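Local coordinates for protein Pcdhgc3 (Mus musculus, PDB 4ZI8) that probably acts as a calcium-dependent cell-adhesion protein that helps establish and maintain specific neuronal connections in the brain, here represented by its first three extracellular cadherin repeats, at residues B[123-128]-B[214-219]; B[130-135]-B[220-225]. All coordinates share one frame; numbering follows the deposited sequence. Where two conformers were deposited one is given.

Interaction 1 of 2, residues B[123-128]-B[214-219]; sequences PSFPTG and RSATLP
Phe125 lays one face of its ring on Leu218, whose CB sits over the ring centre, 3.7 Å from the centroid and 10° off the normal, a CH-pi contact. At the ring's edge, near its plane, the backbone carbonyl of Ala216 approaches, with Ala216 O 3.7 Å from Phe125 CE2. With CG anti to the carbonyl carbon (chi1 -73°), the phenyl group drops from the loop onto the start of strand 215-225, where its CD2 also meets the CB of Ala216. Leu204 and Ala206 of the neighbouring strand 199-208 touch the same side chain.

Leu218 divides its two branches: CD2 stays over the same face of the ring, above its CD1-CE1 side, while CD1 reaches the backbone, 3.5 Å from Thr127 O. Before Phe125, the methyl group of Ala216 presses on the carbonyl of Pro123, its CB 3.2 Å from Pro123 O, and the proline ring brings CD to within 3.5 Å of Arg214 O. The guanidinium of Arg214 turns to Asn122 and to the backbone O of Asn119, itself a calcium ligand.

The two backbones are joined by water 1, which donates to Thr127 O (3.1 Å) and to Thr217 O (2.7 Å). Side-chain packing and this one shared water, rather than backbone pairing, thus hold the 123-128 segment against the strand as it leads from the calcium-binding linker into the second cadherin repeat; direct backbone bonding between the two chain stretches begins only past Gly128.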
ATOM      1  N   PRO B 123      -5.972 -21.173 -21.698  1.00 21.85           N
ATOM      2  CA  PRO B 123      -5.647 -20.902 -20.297  1.00 22.81           C
ATOM      3  C   PRO B 123      -6.929 -20.510 -19.581  1.00 20.82           C
ATOM      4  O   PRO B 123      -7.868 -20.144 -20.281  1.00 24.72           O
ATOM      5  CB  PRO B 123      -4.652 -19.725 -20.374  1.00 26.13           C
ATOM      6  CG  PRO B 123      -4.109 -19.757 -21.765  1.00 25.37           C
ATOM      7  CD  PRO B 123      -5.190 -20.366 -22.640  1.00 20.48           C
ATOM      8  N   SER B 124      -7.016 -20.648 -18.259  1.00 21.93           N
ATOM      9  CA  SER B 124      -8.132 -20.071 -17.532  0.50 26.02           C
ATOM     10  C   SER B 124      -7.648 -19.411 -16.249  1.00 26.30           C
ATOM     11  O   SER B 124      -6.634 -19.792 -15.672  1.00 28.00           O
ATOM     12  CB  SER B 124      -9.198 -21.118 -17.199  0.50 29.68           C
ATOM     13  OG  SER B 124      -8.701 -22.066 -16.280  0.50 29.32           O
ATOM     14  N   PHE B 125      -8.382 -18.396 -15.829  1.00 27.36           N
ATOM     15  CA  PHE B 125      -8.134 -17.719 -14.553  1.00 28.15           C
ATOM     16  C   PHE B 125      -9.079 -18.251 -13.505  1.00 29.71           C
ATOM     17  O   PHE B 125     -10.210 -18.582 -13.812  1.00 34.46           O
ATOM     18  CB  PHE B 125      -8.338 -16.221 -14.693  1.00 26.47           C
ATOM     19  CG  PHE B 125      -7.265 -15.520 -15.454  1.00 22.71           C
ATOM     20  CD1 PHE B 125      -6.088 -15.167 -14.840  1.00 21.80           C
ATOM     21  CD2 PHE B 125      -7.452 -15.178 -16.773  1.00 22.76           C
ATOM     22  CE1 PHE B 125      -5.118 -14.492 -15.526  1.00 21.32           C
ATOM     23  CE2 PHE B 125      -6.484 -14.499 -17.469  1.00 17.03           C
ATOM     24  CZ  PHE B 125      -5.319 -14.147 -16.849  1.00 21.18           C
ATOM     25  N   PRO B 126      -8.641 -18.322 -12.248  1.00 31.48           N
ATOM     26  CA  PRO B 126      -9.545 -18.851 -11.235  1.00 34.68           C
ATOM     27  C   PRO B 126     -10.692 -17.909 -10.825  1.00 34.29           C
ATOM     28  O   PRO B 126     -11.581 -18.360 -10.131  1.00 36.32           O
ATOM     29  CB  PRO B 126      -8.608 -19.096 -10.054  1.00 39.02           C
ATOM     30  CG  PRO B 126      -7.588 -18.060 -10.185  1.00 37.11           C
ATOM     31  CD  PRO B 126      -7.333 -17.975 -11.677  1.00 35.63           C
ATOM     32  N   THR B 127     -10.684 -16.643 -11.228  1.00 32.10           N
ATOM     33  CA  THR B 127     -11.823 -15.770 -10.929  1.00 35.32           C
ATOM     34  C   THR B 127     -12.165 -14.998 -12.186  1.00 28.18           C
ATOM     35  O   THR B 127     -11.374 -14.948 -13.113  1.00 28.58           O
ATOM     36  CB  THR B 127     -11.555 -14.785  -9.769  1.00 38.18           C
ATOM     37  OG1 THR B 127     -10.582 -13.819 -10.176  1.00 39.07           O
ATOM     38  CG2 THR B 127     -11.047 -15.520  -8.543  1.00 39.97           C
ATOM     39  N   GLY B 128     -13.363 -14.441 -12.235  1.00 31.28           N
ATOM     40  CA  GLY B 128     -13.791 -13.692 -13.400  1.00 35.92           C
ATOM     41  C   GLY B 128     -13.342 -12.245 -13.377  1.00 39.25           C
ATOM     42  O   GLY B 128     -13.572 -11.515 -14.338  1.00 43.45           O
ATOM     43  N   ARG B 214      -4.092 -19.755 -27.839  1.00 18.80           N
ATOM     44  CA  ARG B 214      -5.381 -19.668 -27.193  1.00 18.19           C
ATOM     45  C   ARG B 214      -5.211 -18.761 -26.003  1.00 20.27           C
ATOM     46  O   ARG B 214      -4.118 -18.630 -25.486  1.00 22.00           O
ATOM     47  CB  ARG B 214      -5.886 -21.042 -26.763  1.00 19.11           C
ATOM     48  CG  ARG B 214      -5.963 -22.000 -27.966  1.00 25.12           C
ATOM     49  CD  ARG B 214      -6.499 -23.390 -27.605  1.00 23.18           C
ATOM     50  NE  ARG B 214      -7.877 -23.250 -27.193  1.00 25.50           N
ATOM     51  CZ  ARG B 214      -8.829 -24.140 -27.421  1.00 25.21           C
ATOM     52  NH1 ARG B 214     -10.044 -23.864 -26.977  1.00 24.44           N
ATOM     53  NH2 ARG B 214      -8.571 -25.286 -28.065  1.00 24.05           N
ATOM     54  N   SER B 215      -6.287 -18.156 -25.555  1.00 21.73           N
ATOM     55  CA  SER B 215      -6.148 -17.138 -24.525  1.00 23.35           C
ATOM     56  C   SER B 215      -7.310 -17.102 -23.550  1.00 24.08           C
ATOM     57  O   SER B 215      -8.368 -17.675 -23.785  1.00 22.21           O
ATOM     58  CB  SER B 215      -5.975 -15.773 -25.184  1.00 21.50           C
ATOM     59  OG  SER B 215      -7.104 -15.425 -25.981  1.00 24.66           O
ATOM     60  N   ALA B 216      -7.085 -16.430 -22.422  1.00 22.19           N
ATOM     61  CA  ALA B 216      -8.125 -16.090 -21.469  1.00 22.76           C
ATOM     62  C   ALA B 216      -7.884 -14.629 -21.079  1.00 22.24           C
ATOM     63  O   ALA B 216      -6.758 -14.142 -21.181  1.00 20.09           O
ATOM     64  CB  ALA B 216      -8.072 -16.995 -20.235  1.00 20.70           C
ATOM     65  N   THR B 217      -8.930 -13.965 -20.605  1.00 23.03           N
ATOM     66  CA  THR B 217      -8.810 -12.593 -20.135  1.00 24.75           C
ATOM     67  C   THR B 217      -9.245 -12.436 -18.691  1.00 25.57           C
ATOM     68  O   THR B 217     -10.137 -13.152 -18.190  1.00 25.66           O
ATOM     69  CB  THR B 217      -9.630 -11.644 -20.992  1.00 25.70           C
ATOM     70  OG1 THR B 217     -10.955 -12.163 -21.119  1.00 28.47           O
ATOM     71  CG2 THR B 217      -9.019 -11.527 -22.366  1.00 26.84           C
ATOM     72  N   LEU B 218      -8.651 -11.446 -18.027  1.00 23.00           N
ATOM     73  CA  LEU B 218      -9.031 -11.125 -16.682  1.00 22.36           C
ATOM     74  C   LEU B 218      -9.226  -9.602 -16.578  1.00 21.13           C
ATOM     75  O   LEU B 218      -8.268  -8.862 -16.696  1.00 21.13           O
ATOM     76  CB  LEU B 218      -7.969 -11.616 -15.706  1.00 21.40           C
ATOM     77  CG  LEU B 218      -8.219 -11.369 -14.220  1.00 25.78           C
ATOM     78  CD1 LEU B 218      -9.376 -12.167 -13.691  1.00 33.25           C
ATOM     79  CD2 LEU B 218      -6.976 -11.666 -13.426  1.00 30.70           C
ATOM     80  N   PRO B 219     -10.471  -9.144 -16.407  1.00 23.85           N
ATOM     81  CA  PRO B 219     -10.692  -7.715 -16.110  1.00 27.05           C
ATOM     82  C   PRO B 219     -10.022  -7.317 -14.816  1.00 23.12           C
ATOM     83  O   PRO B 219     -10.240  -7.972 -13.788  1.00 25.14           O
ATOM     84  CB  PRO B 219     -12.213  -7.589 -15.951  1.00 29.27           C
ATOM     85  CG  PRO B 219     -12.766  -8.859 -16.472  1.00 30.81           C
ATOM     86  CD  PRO B 219     -11.709  -9.924 -16.356  1.00 25.17           C
TER
HETATM   87  O   HOH W   1     -11.328 -14.609 -16.191  1.00 36.24           O

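Interaction 2 of 2, residues B[130-135]-B[220-225]; sequences MKLEIS and IRITVL
Met130 to Ser135 and Ile220 to Leu225 run as parallel neighbours, their axes 4.3 Å apart at closest and 25° from alignment, joined by five backbone hydrogen bonds that alternate in direction, from Arg221 N to Met130 O at one end to Leu225 N to Ile134 O at the other.

On the face bearing Lys131, the guanidinium of Arg221 is turned broadside to its neighbour: Lys131 CB lies over the centre of one face, 3.8 Å from Arg221 CZ. Both residues place CG between the backbone N and the carbonyl carbon (chi1 56° for Lys131 and 73° for Arg221), which sends the two chains off side by side in the same direction. The end of Lys131 is poorly ordered, so the nearness of the two like charges is approximate, and Arg221 has a salt bridge to Glu129 that probably offsets it. Further along, Leu225 reaches across to Glu133, its CD1 3.9 Å from Glu133 CB. The backbone bond of the same leucine, Leu225 N to Ile134 O, is short at 2.7 Å, and its donor stands above the carbonyl plane. The OG of Ser135 bonds to the backbone N of Ala137.

The other face is hydrophobic. Ile134 CD1 meets Ile222 CG2 at 3.7 Å, the two side chains crossing at a slant, and Leu132 CD1 lies more loosely against Ile220 CG2. Phe144 touches Leu132 and Ile134, and Phe170 touches Ile134 and Ile222.

This pairing of the first strand with the last, parallel at the edge of a mixed four-stranded sheet, is typical of the Greek-key beta-sandwich of cadherin repeats, here the second; strand 130-135 leads directly into Glu136, a calcium ligand.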
ATOM      1  N   MET B 130     -10.595  -9.147 -11.120  1.00 30.26           N
ATOM      2  CA  MET B 130      -9.709  -8.780 -10.047  1.00 33.44           C
ATOM      3  C   MET B 130      -9.816  -7.287  -9.716  1.00 31.23           C
ATOM      4  O   MET B 130      -9.871  -6.470 -10.624  1.00 31.69           O
ATOM      5  CB  MET B 130      -8.297  -9.146 -10.460  1.00 34.19           C
ATOM      6  CG  MET B 130      -7.299  -8.767  -9.464  1.00 39.61           C
ATOM      7  SD  MET B 130      -5.676  -9.302  -9.996  1.00 37.51           S
ATOM      8  CE  MET B 130      -4.835  -8.713  -8.518  1.00 38.59           C
ATOM      9  N   LYS B 131      -9.832  -6.931  -8.434  1.00 31.77           N
ATOM     10  CA  LYS B 131      -9.802  -5.524  -8.024  1.00 38.39           C
ATOM     11  C   LYS B 131      -8.531  -5.193  -7.244  1.00 36.76           C
ATOM     12  O   LYS B 131      -8.063  -5.994  -6.447  1.00 37.79           O
ATOM     13  CB  LYS B 131     -11.029  -5.187  -7.179  1.00 50.47           C
ATOM     14  CG  LYS B 131     -11.168  -6.084  -5.967  1.00 69.60           C
ATOM     15  CD  LYS B 131     -12.348  -5.729  -5.074  1.00 85.64           C
ATOM     16  CE  LYS B 131     -12.411  -6.670  -3.869  1.00 94.33           C
ATOM     17  NZ  LYS B 131     -13.366  -6.202  -2.823  1.00101.21           N
ATOM     18  N   LEU B 132      -7.961  -4.019  -7.492  1.00 30.34           N
ATOM     19  CA  LEU B 132      -6.874  -3.508  -6.679  1.00 28.62           C
ATOM     20  C   LEU B 132      -7.229  -2.098  -6.214  1.00 31.96           C
ATOM     21  O   LEU B 132      -7.754  -1.315  -6.999  1.00 33.39           O
ATOM     22  CB  LEU B 132      -5.563  -3.462  -7.452  1.00 26.02           C
ATOM     23  CG  LEU B 132      -4.995  -4.754  -8.011  1.00 32.64           C
ATOM     24  CD1 LEU B 132      -3.961  -4.419  -9.052  1.00 34.09           C
ATOM     25  CD2 LEU B 132      -4.360  -5.522  -6.871  1.00 38.29           C
ATOM     26  N   GLU B 133      -6.953  -1.772  -4.959  1.00 31.35           N
ATOM     27  CA  GLU B 133      -7.084  -0.386  -4.512  1.00 30.20           C
ATOM     28  C   GLU B 133      -5.683   0.161  -4.353  1.00 34.22           C
ATOM     29  O   GLU B 133      -4.884  -0.385  -3.603  1.00 38.60           O
ATOM     30  CB  GLU B 133      -7.863  -0.281  -3.211  1.00 35.82           C
ATOM     31  CG  GLU B 133      -9.233  -0.925  -3.296  1.00 43.10           C
ATOM     32  CD  GLU B 133     -10.129  -0.613  -2.109  1.00 53.20           C
ATOM     33  OE1 GLU B 133     -11.331  -0.943  -2.198  1.00 57.44           O
ATOM     34  OE2 GLU B 133      -9.648  -0.043  -1.095  1.00 56.57           O
ATOM     35  N   ILE B 134      -5.369   1.222  -5.081  1.00 32.36           N
ATOM     36  CA  ILE B 134      -4.010   1.726  -5.099  1.00 28.65           C
ATOM     37  C   ILE B 134      -3.980   3.245  -4.826  1.00 28.94           C
ATOM     38  O   ILE B 134      -4.590   4.019  -5.556  1.00 31.40           O
ATOM     39  CB  ILE B 134      -3.330   1.439  -6.444  1.00 26.11           C
ATOM     40  CG1 ILE B 134      -3.406  -0.053  -6.805  1.00 24.35           C
ATOM     41  CG2 ILE B 134      -1.871   1.912  -6.414  1.00 26.02           C
ATOM     42  CD1 ILE B 134      -2.933  -0.336  -8.183  1.00 27.32           C
ATOM     43  N   SER B 135      -3.281   3.667  -3.775  1.00 29.54           N
ATOM     44  CA  SER B 135      -3.146   5.104  -3.469  1.00 28.60           C
ATOM     45  C   SER B 135      -2.428   5.842  -4.566  1.00 27.51           C
ATOM     46  O   SER B 135      -1.460   5.332  -5.123  1.00 27.42           O
ATOM     47  CB  SER B 135      -2.398   5.318  -2.157  1.00 30.87           C
ATOM     48  OG  SER B 135      -2.108   6.707  -1.949  1.00 31.63           O
ATOM     49  N   ILE B 220      -9.243  -6.250 -14.863  1.00 21.69           N
ATOM     50  CA  ILE B 220      -8.641  -5.681 -13.672  1.00 22.85           C
ATOM     51  C   ILE B 220      -9.215  -4.300 -13.436  1.00 26.04           C
ATOM     52  O   ILE B 220      -9.023  -3.386 -14.246  1.00 29.66           O
ATOM     53  CB  ILE B 220      -7.122  -5.597 -13.821  1.00 25.18           C
ATOM     54  CG1 ILE B 220      -6.559  -7.004 -14.087  1.00 24.74           C
ATOM     55  CG2 ILE B 220      -6.489  -4.966 -12.595  1.00 26.33           C
ATOM     56  CD1 ILE B 220      -5.167  -6.944 -14.608  1.00 24.73           C
ATOM     57  N   ARG B 221      -9.940  -4.137 -12.348  1.00 27.06           N
ATOM     58  CA  ARG B 221     -10.457  -2.824 -12.064  1.00 32.30           C
ATOM     59  C   ARG B 221      -9.667  -2.188 -10.912  1.00 32.56           C
ATOM     60  O   ARG B 221      -9.654  -2.673  -9.783  1.00 35.97           O
ATOM     61  CB  ARG B 221     -11.966  -2.882 -11.801  1.00 42.86           C
ATOM     62  CG  ARG B 221     -12.437  -3.469 -10.511  1.00 51.94           C
ATOM     63  CD  ARG B 221     -13.952  -3.310 -10.381  1.00 56.49           C
ATOM     64  NE  ARG B 221     -14.386  -3.545  -9.010  1.00 64.15           N
ATOM     65  CZ  ARG B 221     -14.603  -4.749  -8.488  1.00 74.45           C
ATOM     66  NH1 ARG B 221     -14.990  -4.871  -7.223  1.00 78.45           N
ATOM     67  NH2 ARG B 221     -14.430  -5.837  -9.234  1.00 78.96           N
ATOM     68  N   ILE B 222      -8.975  -1.106 -11.225  1.00 27.20           N
ATOM     69  CA  ILE B 222      -8.212  -0.399 -10.202  1.00 26.35           C
ATOM     70  C   ILE B 222      -8.958   0.838  -9.677  1.00 27.63           C
ATOM     71  O   ILE B 222      -9.337   1.714 -10.447  1.00 32.09           O
ATOM     72  CB  ILE B 222      -6.858  -0.009 -10.753  1.00 23.23           C
ATOM     73  CG1 ILE B 222      -6.120  -1.280 -11.185  1.00 29.36           C
ATOM     74  CG2 ILE B 222      -6.056   0.789  -9.702  1.00 25.93           C
ATOM     75  CD1 ILE B 222      -5.100  -1.030 -12.217  1.00 27.55           C
ATOM     76  N   THR B 223      -9.216   0.872  -8.375  1.00 27.61           N
ATOM     77  CA  THR B 223      -9.721   2.064  -7.724  1.00 32.44           C
ATOM     78  C   THR B 223      -8.531   2.889  -7.257  1.00 30.96           C
ATOM     79  O   THR B 223      -7.730   2.430  -6.436  1.00 31.33           O
ATOM     80  CB  THR B 223     -10.620   1.717  -6.535  1.00 33.02           C
ATOM     81  OG1 THR B 223     -11.717   0.930  -7.005  1.00 39.14           O
ATOM     82  CG2 THR B 223     -11.160   2.988  -5.859  1.00 29.77           C
ATOM     83  N   VAL B 224      -8.372   4.088  -7.797  1.00 29.05           N
ATOM     84  CA  VAL B 224      -7.313   4.951  -7.281  1.00 28.89           C
ATOM     85  C   VAL B 224      -7.733   5.468  -5.917  1.00 27.75           C
ATOM     86  O   VAL B 224      -8.834   5.985  -5.752  1.00 32.55           O
ATOM     87  CB  VAL B 224      -7.001   6.103  -8.241  1.00 26.83           C
ATOM     88  CG1 VAL B 224      -5.861   6.966  -7.686  1.00 29.01           C
ATOM     89  CG2 VAL B 224      -6.628   5.542  -9.613  1.00 25.80           C
ATOM     90  N   LEU B 225      -6.892   5.295  -4.906  1.00 27.79           N
ATOM     91  CA  LEU B 225      -7.212   5.919  -3.613  1.00 31.01           C
ATOM     92  C   LEU B 225      -6.688   7.353  -3.521  1.00 32.03           C
ATOM     93  O   LEU B 225      -5.517   7.614  -3.791  1.00 33.13           O
ATOM     94  CB  LEU B 225      -6.652   5.094  -2.454  1.00 34.10           C
ATOM     95  CG  LEU B 225      -7.171   3.650  -2.397  1.00 34.27           C
ATOM     96  CD1 LEU B 225      -6.406   2.858  -1.356  1.00 36.56           C
ATOM     97  CD2 LEU B 225      -8.658   3.676  -2.039  1.00 33.88           C
TER

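How the interactions relate
Both interactions use strand 215-225 of the second cadherin repeat and follow one another along it, their centres about 18 Å apart. Interaction 1 is a surface contact in which an irregular entry segment meets the beginning of the strand near one calcium cluster; interaction 2 is partly buried, with regular strand pairing that extends toward the next cluster. The chemistry changes accordingly, from aromatic packing and water-mediated joining to a continuous backbone ladder with one mostly polar and one apolar face. They meet where Met130 N probably bonds to Pro219 O at 2.9 Å and Met130 CB packs on Leu218 CD2, so direct backbone pairing takes over from packing there.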